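Local coordinates for protein alpha-amylase G-6 (Bacillus halodurans, PDB 2C3G) that probably binds starch through this family 26 carbohydrate-binding module, a beta-sandwich domain forming one part of a larger amylase, at residues 9-12 with 16-19; 42-45 with 49-52; 78-81 with 87-90. All blocks are in the same frame, centred on the assembly; numbering follows the deposited sequence.

Contact 1: residues 9-12 with 16-19; sequences IYFK and SWGT
Phe11, in strand 6-12, and Trp17, in the loop that follows, meet across a wide separation: the nearest pair of CA atoms, those of Phe11 and Thr19, is 11.5 Å apart. Only the Phe11 and Trp17 side chains bridge the gap between the segments, inside a family 26 carbohydrate-binding module built as a beta-sandwich. In both residues the bond from CA to CB points toward the other segment. Phe11 extends its ring with CG anti to the backbone N (chi1 -179°), and the far rim of the phenyl arrives at the benzo half of the indole. Its CE2 lies 3.5 Å from Trp17 CZ3, while CZ sits over one face of the indole, 3.7 Å from the same CZ3. The planes are inclined at 53°, with 5.3 Å between the phenyl centroid and that of the six-membered indole ring, an oblique aromatic pair. The two side chains cross at about a right angle, and contact is confined to a few apolar carbons; it buries just 80 Å² in all. Phe64, on strand 59-66 of the other sheet, stacks on Phe11 and also touches Trp17, so the pair shares a common aromatic neighbour. The loop around Trp17 is held by polar bonds of its own: Lys13 NZ binds Trp17 O, and the N of Gly18 is bonded to Asp66 OD2. Phe11 is buried, whereas Trp17 stays partly exposed. On the pyrrole side of the indole, Ser16 OG lies in the ring plane at the edge, 3.5 Å from Trp17 CD1.

Contact 2: residues 42-45 with 49-52; sequences MEHY and WYTH. With CD (cadmium ion), chain D; CD (cadmium ion), chain E.
The beta hairpin of strands 43-46 and 49-55 brings Glu43 against Thr51 as an antiparallel hydrogen-bonded pair and His44 against Tyr50 as a non-hydrogen-bonded one. Thr51 N donates to Glu43 O at 2.8 Å, and nearer the turn Tyr45 N donates to Trp49 O at 2.9 Å. The imidazole of His44 presents its edge to one face of the Tyr50 ring, CD2 lying 3.7 Å from Tyr50 CZ, with the planes at 71°. Both ring nitrogens of His44 are engaged: ND1 binds a cadmium ion at 2.4 Å and NE2 is hydrogen-bonded to Gly47 O in the turn, which fixes the rotation of the ring. This hairpin forms one margin of the mixed sheet of the sandwich, strand 49-55 lying between 43-46 and 6-12. Just before the strand, Met42 packs CB against Tyr50 CB at 3.9 Å; the chain bends at chi3 (85°), bringing CE to 3.7 Å from Thr51 CA. Met42 O meets the edge of the Tyr50 ring in plane. A second cadmium ion is bound by His52 ND1, also at 2.4 Å, and by a water beside Glu43 OE2.

Contact 3: residues 78-81 with 87-90; sequences PGFF and WFDG. With CD (cadmium ion), chain C.
OD2 of Asp89, the residue after the Phe88 that meets Phe80, is gripped twice, by a cadmium ion at 2.4 Å and by a hydrogen bond with Glu91 N. Asp89 OD1 binds the same ion more closely, at 2.1 Å, making the carboxylate bidentate; a water and His93 NE2 also coordinate the metal. Both bonds to the ion and the one to Glu91 hold the carboxylate against rotation. The contact proper is aromatic. Phe80 lies on strand 71-82 of the three-stranded sheet and Phe88 on strand 86-88 of the mixed one, and their rings bridge the two sheets of the beta-sandwich, with Phe80 CA and Phe88 CA 10.4 Å apart. Phe88 has CG anti to its N (chi1 -177°), which extends the ring toward Phe80. Phe80 CE2 stands over one face of the Phe88 ring, offset toward its rim, and the two CZ atoms, of Phe80 and Phe88, are 3.6 Å apart. The planes meet obliquely at 46°. Trp92 touches both phenylalanines, edge-to-face with Phe80, and Trp72 adds another edge-to-face contact to Phe88. On the opposite face of the Phe88 ring, Gly90 N sits 3.4 Å above the plane, over its centre.

How the contacts relate
Along the chain the three contacts follow in series, each closing a short loop before the next opens, so none nests within or crosses another. Contact 1 closes the loop leaving strand 6-12 on its way to strand 20-28 of the other sheet. Contact 2 then closes a hairpin at the margin of the mixed sheet. Contact 3 closes the turn between strands 71-82 and 86-88 and ties the two sheets face to face. Strand 6-12 is the hub: Phe11 N probably bonds Tyr50 O on one flank, and Tyr10 O probably bonds Phe88 N on the other. Trp49 of contact 2 packs on Trp87 of contact 3, which stacks on Tyr10.

Contact 1: residues 9-12 with 16-19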
loop_
_atom_site.group_PDB
_atom_site.type_symbol
_atom_site.label_atom_id
_atom_site.label_comp_id
_atom_site.label_asym_id
_atom_site.label_seq_id
_atom_site.Cartn_x
_atom_site.Cartn_y
_atom_site.Cartn_z
ATOM N N ILE A 9 5.425 1.641 -0.484
ATOM C CA ILE A 9 4.848 0.763 0.507
ATOM C C ILE A 9 5.170 -0.661 0.100
ATOM O O ILE A 9 5.018 -1.013 -1.062
ATOM C CB ILE A 9 3.303 1.076 0.702
ATOM C CG1 ILE A 9 3.115 2.200 1.734
ATOM C CG2 ILE A 9 2.553 -0.066 1.365
ATOM C CD1 ILE A 9 3.261 3.548 1.240
ATOM N N TYR A 10 5.673 -1.455 1.045
ATOM C CA TYR A 10 5.930 -2.875 0.812
ATOM C C TYR A 10 4.987 -3.668 1.667
ATOM O O TYR A 10 4.776 -3.347 2.826
ATOM C CB TYR A 10 7.356 -3.290 1.167
ATOM C CG TYR A 10 8.426 -2.610 0.370
ATOM C CD1 TYR A 10 9.046 -3.260 -0.697
ATOM C CD2 TYR A 10 8.814 -1.313 0.681
ATOM C CE1 TYR A 10 10.047 -2.625 -1.432
ATOM C CE2 TYR A 10 9.797 -0.665 -0.032
ATOM C CZ TYR A 10 10.406 -1.323 -1.083
ATOM O OH TYR A 10 11.369 -0.680 -1.780
ATOM N N PHE A 11 4.420 -4.706 1.072
ATOM C CA PHE A 11 3.434 -5.514 1.736
ATOM C C PHE A 11 3.855 -6.980 1.773
ATOM O O PHE A 11 4.145 -7.567 0.751
ATOM C CB PHE A 11 2.117 -5.351 0.980
ATOM C CG PHE A 11 0.990 -6.123 1.563
ATOM C CD1 PHE A 11 0.756 -6.103 2.935
ATOM C CD2 PHE A 11 0.170 -6.858 0.748
ATOM C CE1 PHE A 11 -0.284 -6.820 3.486
ATOM C CE2 PHE A 11 -0.865 -7.593 1.281
ATOM C CZ PHE A 11 -1.092 -7.569 2.665
ATOM N N LYS A 12 3.868 -7.571 2.960
ATOM C CA LYS A 12 4.090 -8.998 3.071
ATOM C C LYS A 12 2.746 -9.687 2.964
ATOM O O LYS A 12 1.946 -9.689 3.922
ATOM C CB LYS A 12 4.809 -9.363 4.361
ATOM C CG LYS A 12 5.182 -10.807 4.369
ATOM C CD LYS A 12 6.601 -11.025 4.755
ATOM C CE LYS A 12 6.655 -11.850 5.998
ATOM N NZ LYS A 12 7.992 -12.502 6.157
ATOM N N SER A 16 -2.783 -16.937 1.767
ATOM C CA SER A 16 -4.153 -17.192 1.305
ATOM C C SER A 16 -4.637 -16.154 0.294
ATOM O O SER A 16 -5.625 -16.369 -0.397
ATOM C CB SER A 16 -5.120 -17.227 2.483
ATOM O OG SER A 16 -5.168 -15.956 3.121
ATOM N N TRP A 17 -3.939 -15.032 0.195
ATOM C CA TRP A 17 -4.392 -13.936 -0.642
ATOM C C TRP A 17 -4.051 -14.128 -2.108
ATOM O O TRP A 17 -3.007 -14.705 -2.436
ATOM C CB TRP A 17 -3.708 -12.667 -0.179
ATOM C CG TRP A 17 -4.297 -12.031 0.995
ATOM C CD1 TRP A 17 -4.819 -12.644 2.100
ATOM C CD2 TRP A 17 -4.419 -10.626 1.219
ATOM N NE1 TRP A 17 -5.249 -11.700 2.999
ATOM C CE2 TRP A 17 -5.018 -10.451 2.482
ATOM C CE3 TRP A 17 -4.078 -9.493 0.479
ATOM C CZ2 TRP A 17 -5.277 -9.191 3.023
ATOM C CZ3 TRP A 17 -4.334 -8.245 1.015
ATOM C CH2 TRP A 17 -4.927 -8.104 2.280
ATOM N N GLY A 18 -4.917 -13.622 -2.984
ATOM C CA GLY A 18 -4.619 -13.522 -4.405
ATOM C C GLY A 18 -3.806 -12.270 -4.687
ATOM O O GLY A 18 -3.344 -11.611 -3.740
ATOM N N THR A 19 -3.639 -11.926 -5.970
ATOM C CA THR A 19 -2.784 -10.798 -6.386
ATOM C C THR A 19 -3.012 -9.568 -5.507
ATOM O O THR A 19 -4.166 -9.157 -5.360
ATOM C CB THR A 19 -3.034 -10.465 -7.867
ATOM O OG1 THR A 19 -2.307 -11.381 -8.696
ATOM C CG2 THR A 19 -2.432 -9.114 -8.248
#

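Contact 2: residues 42-45 with 49-52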
loop_
_atom_site.group_PDB
_atom_site.type_symbol
_atom_site.label_atom_id
_atom_site.label_comp_id
_atom_site.label_asym_id
_atom_site.label_seq_id
_atom_site.Cartn_x
_atom_site.Cartn_y
_atom_site.Cartn_z
ATOM N N MET A 42 0.200 -4.291 -6.718
ATOM C CA MET A 42 1.474 -4.234 -6.028
ATOM C C MET A 42 2.473 -5.170 -6.686
ATOM O O MET A 42 2.368 -6.365 -6.589
ATOM C CB MET A 42 1.291 -4.500 -4.538
ATOM C CG MET A 42 0.565 -3.371 -3.840
ATOM S SD MET A 42 0.621 -3.560 -2.091
ATOM C CE MET A 42 2.172 -2.824 -1.752
ATOM N N GLU A 43 3.410 -4.604 -7.421
ATOM C CA GLU A 43 4.395 -5.398 -8.144
ATOM C C GLU A 43 5.140 -6.337 -7.179
ATOM O O GLU A 43 5.288 -6.021 -6.012
ATOM C CB GLU A 43 5.318 -4.481 -8.942
ATOM C CG GLU A 43 5.074 -2.961 -8.755
ATOM C CD GLU A 43 6.336 -2.288 -8.257
ATOM O OE1 GLU A 43 7.284 -3.051 -7.942
ATOM O OE2 GLU A 43 6.433 -1.039 -8.185
ATOM N N HIS A 44 5.524 -7.525 -7.638
ATOM C CA HIS A 44 6.250 -8.459 -6.777
ATOM C C HIS A 44 7.616 -7.873 -6.478
ATOM O O HIS A 44 8.248 -7.256 -7.351
ATOM C CB HIS A 44 6.344 -9.868 -7.406
ATOM C CG HIS A 44 7.116 -10.853 -6.580
ATOM N ND1 HIS A 44 8.358 -11.328 -6.952
ATOM C CD2 HIS A 44 6.848 -11.416 -5.383
ATOM C CE1 HIS A 44 8.811 -12.157 -6.031
ATOM N NE2 HIS A 44 7.918 -12.225 -5.063
ATOM N N TYR A 45 8.069 -8.023 -5.236
ATOM C CA TYR A 45 9.395 -7.551 -4.891
ATOM C C TYR A 45 10.335 -8.757 -4.668
ATOM O O TYR A 45 11.327 -8.933 -5.392
ATOM C CB TYR A 45 9.357 -6.586 -3.697
ATOM C CG TYR A 45 10.725 -6.156 -3.228
ATOM C CD1 TYR A 45 11.532 -5.347 -4.011
ATOM C CD2 TYR A 45 11.226 -6.589 -2.005
ATOM C CE1 TYR A 45 12.827 -4.946 -3.570
ATOM C CE2 TYR A 45 12.519 -6.219 -1.563
ATOM C CZ TYR A 45 13.306 -5.393 -2.339
ATOM O OH TYR A 45 14.570 -5.044 -1.884
ATOM N N TRP A 49 6.989 -10.488 -0.252
ATOM C CA TRP A 49 6.917 -9.016 -0.319
ATOM C C TRP A 49 6.462 -8.492 -1.694
ATOM O O TRP A 49 6.938 -8.905 -2.729
ATOM C CB TRP A 49 8.230 -8.325 0.097
ATOM C CG TRP A 49 8.608 -8.470 1.577
ATOM C CD1 TRP A 49 9.526 -9.340 2.120
ATOM C CD2 TRP A 49 8.085 -7.709 2.680
ATOM N NE1 TRP A 49 9.586 -9.179 3.490
ATOM C CE2 TRP A 49 8.708 -8.186 3.859
ATOM C CE3 TRP A 49 7.115 -6.701 2.798
ATOM C CZ2 TRP A 49 8.433 -7.642 5.133
ATOM C CZ3 TRP A 49 6.841 -6.172 4.045
ATOM C CH2 TRP A 49 7.488 -6.655 5.198
ATOM N N TYR A 50 5.553 -7.539 -1.666
ATOM C CA TYR A 50 5.071 -6.869 -2.862
ATOM C C TYR A 50 5.179 -5.383 -2.577
ATOM O O TYR A 50 5.291 -4.984 -1.441
ATOM C CB TYR A 50 3.638 -7.283 -3.121
ATOM C CG TYR A 50 3.503 -8.708 -3.617
ATOM C CD1 TYR A 50 3.265 -8.964 -4.970
ATOM C CD2 TYR A 50 3.623 -9.805 -2.741
ATOM C CE1 TYR A 50 3.147 -10.259 -5.436
ATOM C CE2 TYR A 50 3.502 -11.108 -3.213
ATOM C CZ TYR A 50 3.265 -11.314 -4.563
ATOM O OH TYR A 50 3.136 -12.573 -5.052
ATOM N N THR A 51 5.176 -4.554 -3.596
ATOM C CA THR A 51 5.502 -3.149 -3.378
ATOM C C THR A 51 4.822 -2.267 -4.386
ATOM O O THR A 51 4.477 -2.702 -5.489
ATOM C CB THR A 51 7.060 -2.925 -3.449
ATOM O OG1 THR A 51 7.360 -1.553 -3.202
ATOM C CG2 THR A 51 7.551 -3.134 -4.808
ATOM N N HIS A 52 4.647 -1.015 -3.996
ATOM C CA HIS A 52 4.110 0.004 -4.889
ATOM C C HIS A 52 4.381 1.401 -4.338
ATOM O O HIS A 52 4.296 1.645 -3.117
ATOM C CB HIS A 52 2.613 -0.236 -5.192
ATOM C CG HIS A 52 1.963 0.872 -5.977
ATOM N ND1 HIS A 52 2.027 0.955 -7.353
ATOM C CD2 HIS A 52 1.247 1.950 -5.572
ATOM C CE1 HIS A 52 1.392 2.039 -7.761
ATOM N NE2 HIS A 52 0.901 2.656 -6.699
HETATM CD CD CD D . 3.436 -0.020 -9.068
HETATM CD CD CD E . 9.811 -11.033 -8.841
HETATM O O HOH W 1 5.328 1.112 -8.330
#

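Contact 3: residues 78-81 with 87-90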
loop_
_atom_site.group_PDB
_atom_site.type_symbol
_atom_site.label_atom_id
_atom_site.label_comp_id
_atom_site.label_asym_id
_atom_site.label_seq_id
_atom_site.Cartn_x
_atom_site.Cartn_y
_atom_site.Cartn_z
ATOM N N PRO A 78 -11.075 1.676 8.962
ATOM C CA PRO A 78 -10.597 2.725 8.056
ATOM C C PRO A 78 -9.171 2.367 7.618
ATOM O O PRO A 78 -8.554 1.517 8.267
ATOM C CB PRO A 78 -10.588 3.967 8.946
ATOM C CG PRO A 78 -10.226 3.431 10.320
ATOM C CD PRO A 78 -10.879 2.037 10.385
ATOM N N GLY A 79 -8.660 3.013 6.566
ATOM C CA GLY A 79 -7.289 2.799 6.104
ATOM C C GLY A 79 -6.192 3.003 7.147
ATOM O O GLY A 79 -6.426 3.562 8.214
ATOM N N PHE A 80 -4.994 2.501 6.860
ATOM C CA PHE A 80 -3.811 2.844 7.667
ATOM C C PHE A 80 -3.363 4.224 7.222
ATOM O O PHE A 80 -3.277 4.467 6.029
ATOM C CB PHE A 80 -2.631 1.879 7.410
ATOM C CG PHE A 80 -2.792 0.498 7.993
ATOM C CD1 PHE A 80 -3.129 0.307 9.326
ATOM C CD2 PHE A 80 -2.545 -0.624 7.202
ATOM C CE1 PHE A 80 -3.263 -0.989 9.855
ATOM C CE2 PHE A 80 -2.658 -1.913 7.723
ATOM C CZ PHE A 80 -3.018 -2.095 9.050
ATOM N N PHE A 81 -3.076 5.119 8.158
ATOM C CA PHE A 81 -2.527 6.424 7.789
ATOM C C PHE A 81 -1.009 6.350 7.701
ATOM O O PHE A 81 -0.368 5.827 8.619
ATOM C CB PHE A 81 -2.959 7.545 8.754
ATOM C CG PHE A 81 -2.257 8.862 8.501
ATOM C CD1 PHE A 81 -2.695 9.716 7.510
ATOM C CD2 PHE A 81 -1.122 9.225 9.240
ATOM C CE1 PHE A 81 -2.028 10.908 7.259
ATOM C CE2 PHE A 81 -0.454 10.419 8.992
ATOM C CZ PHE A 81 -0.909 11.254 8.007
ATOM N N TRP A 87 7.200 -0.594 5.102
ATOM C CA TRP A 87 7.101 -2.110 5.089
ATOM C C TRP A 87 6.128 -2.699 6.109
ATOM O O TRP A 87 6.386 -2.672 7.315
ATOM C CB TRP A 87 8.461 -2.862 5.272
ATOM C CG TRP A 87 9.522 -2.447 4.392
ATOM C CD1 TRP A 87 10.091 -1.211 4.344
ATOM C CD2 TRP A 87 10.177 -3.235 3.386
ATOM N NE1 TRP A 87 11.058 -1.175 3.367
ATOM C CE2 TRP A 87 11.131 -2.410 2.765
ATOM C CE3 TRP A 87 10.049 -4.568 2.944
ATOM C CZ2 TRP A 87 11.965 -2.861 1.712
ATOM C CZ3 TRP A 87 10.854 -5.017 1.897
ATOM C CH2 TRP A 87 11.818 -4.166 1.306
ATOM N N PHE A 88 5.026 -3.285 5.634
ATOM C CA PHE A 88 4.044 -3.870 6.543
ATOM C C PHE A 88 3.993 -5.415 6.547
ATOM O O PHE A 88 3.696 -6.007 5.541
ATOM C CB PHE A 88 2.670 -3.281 6.243
ATOM C CG PHE A 88 1.598 -3.759 7.167
ATOM C CD1 PHE A 88 1.427 -3.183 8.425
ATOM C CD2 PHE A 88 0.769 -4.798 6.793
ATOM C CE1 PHE A 88 0.399 -3.609 9.271
ATOM C CE2 PHE A 88 -0.242 -5.225 7.624
ATOM C CZ PHE A 88 -0.436 -4.622 8.860
ATOM N N ASP A 89 4.288 -6.042 7.691
ATOM C CA ASP A 89 4.161 -7.492 7.863
ATOM C C ASP A 89 3.202 -7.892 8.994
ATOM O O ASP A 89 3.334 -8.961 9.575
ATOM C CB ASP A 89 5.521 -8.095 8.174
ATOM C CG ASP A 89 6.089 -7.627 9.496
ATOM O OD1 ASP A 89 7.339 -7.825 9.640
ATOM O OD2 ASP A 89 5.433 -7.076 10.467
ATOM N N GLY A 90 2.234 -7.037 9.307
ATOM C CA GLY A 90 1.439 -7.184 10.510
ATOM C C GLY A 90 1.827 -6.074 11.467
ATOM O O GLY A 90 1.045 -5.689 12.323
HETATM CD CD CD C . 7.439 -7.291 11.696
HETATM O O HOH W 2 9.506 -8.095 12.234
#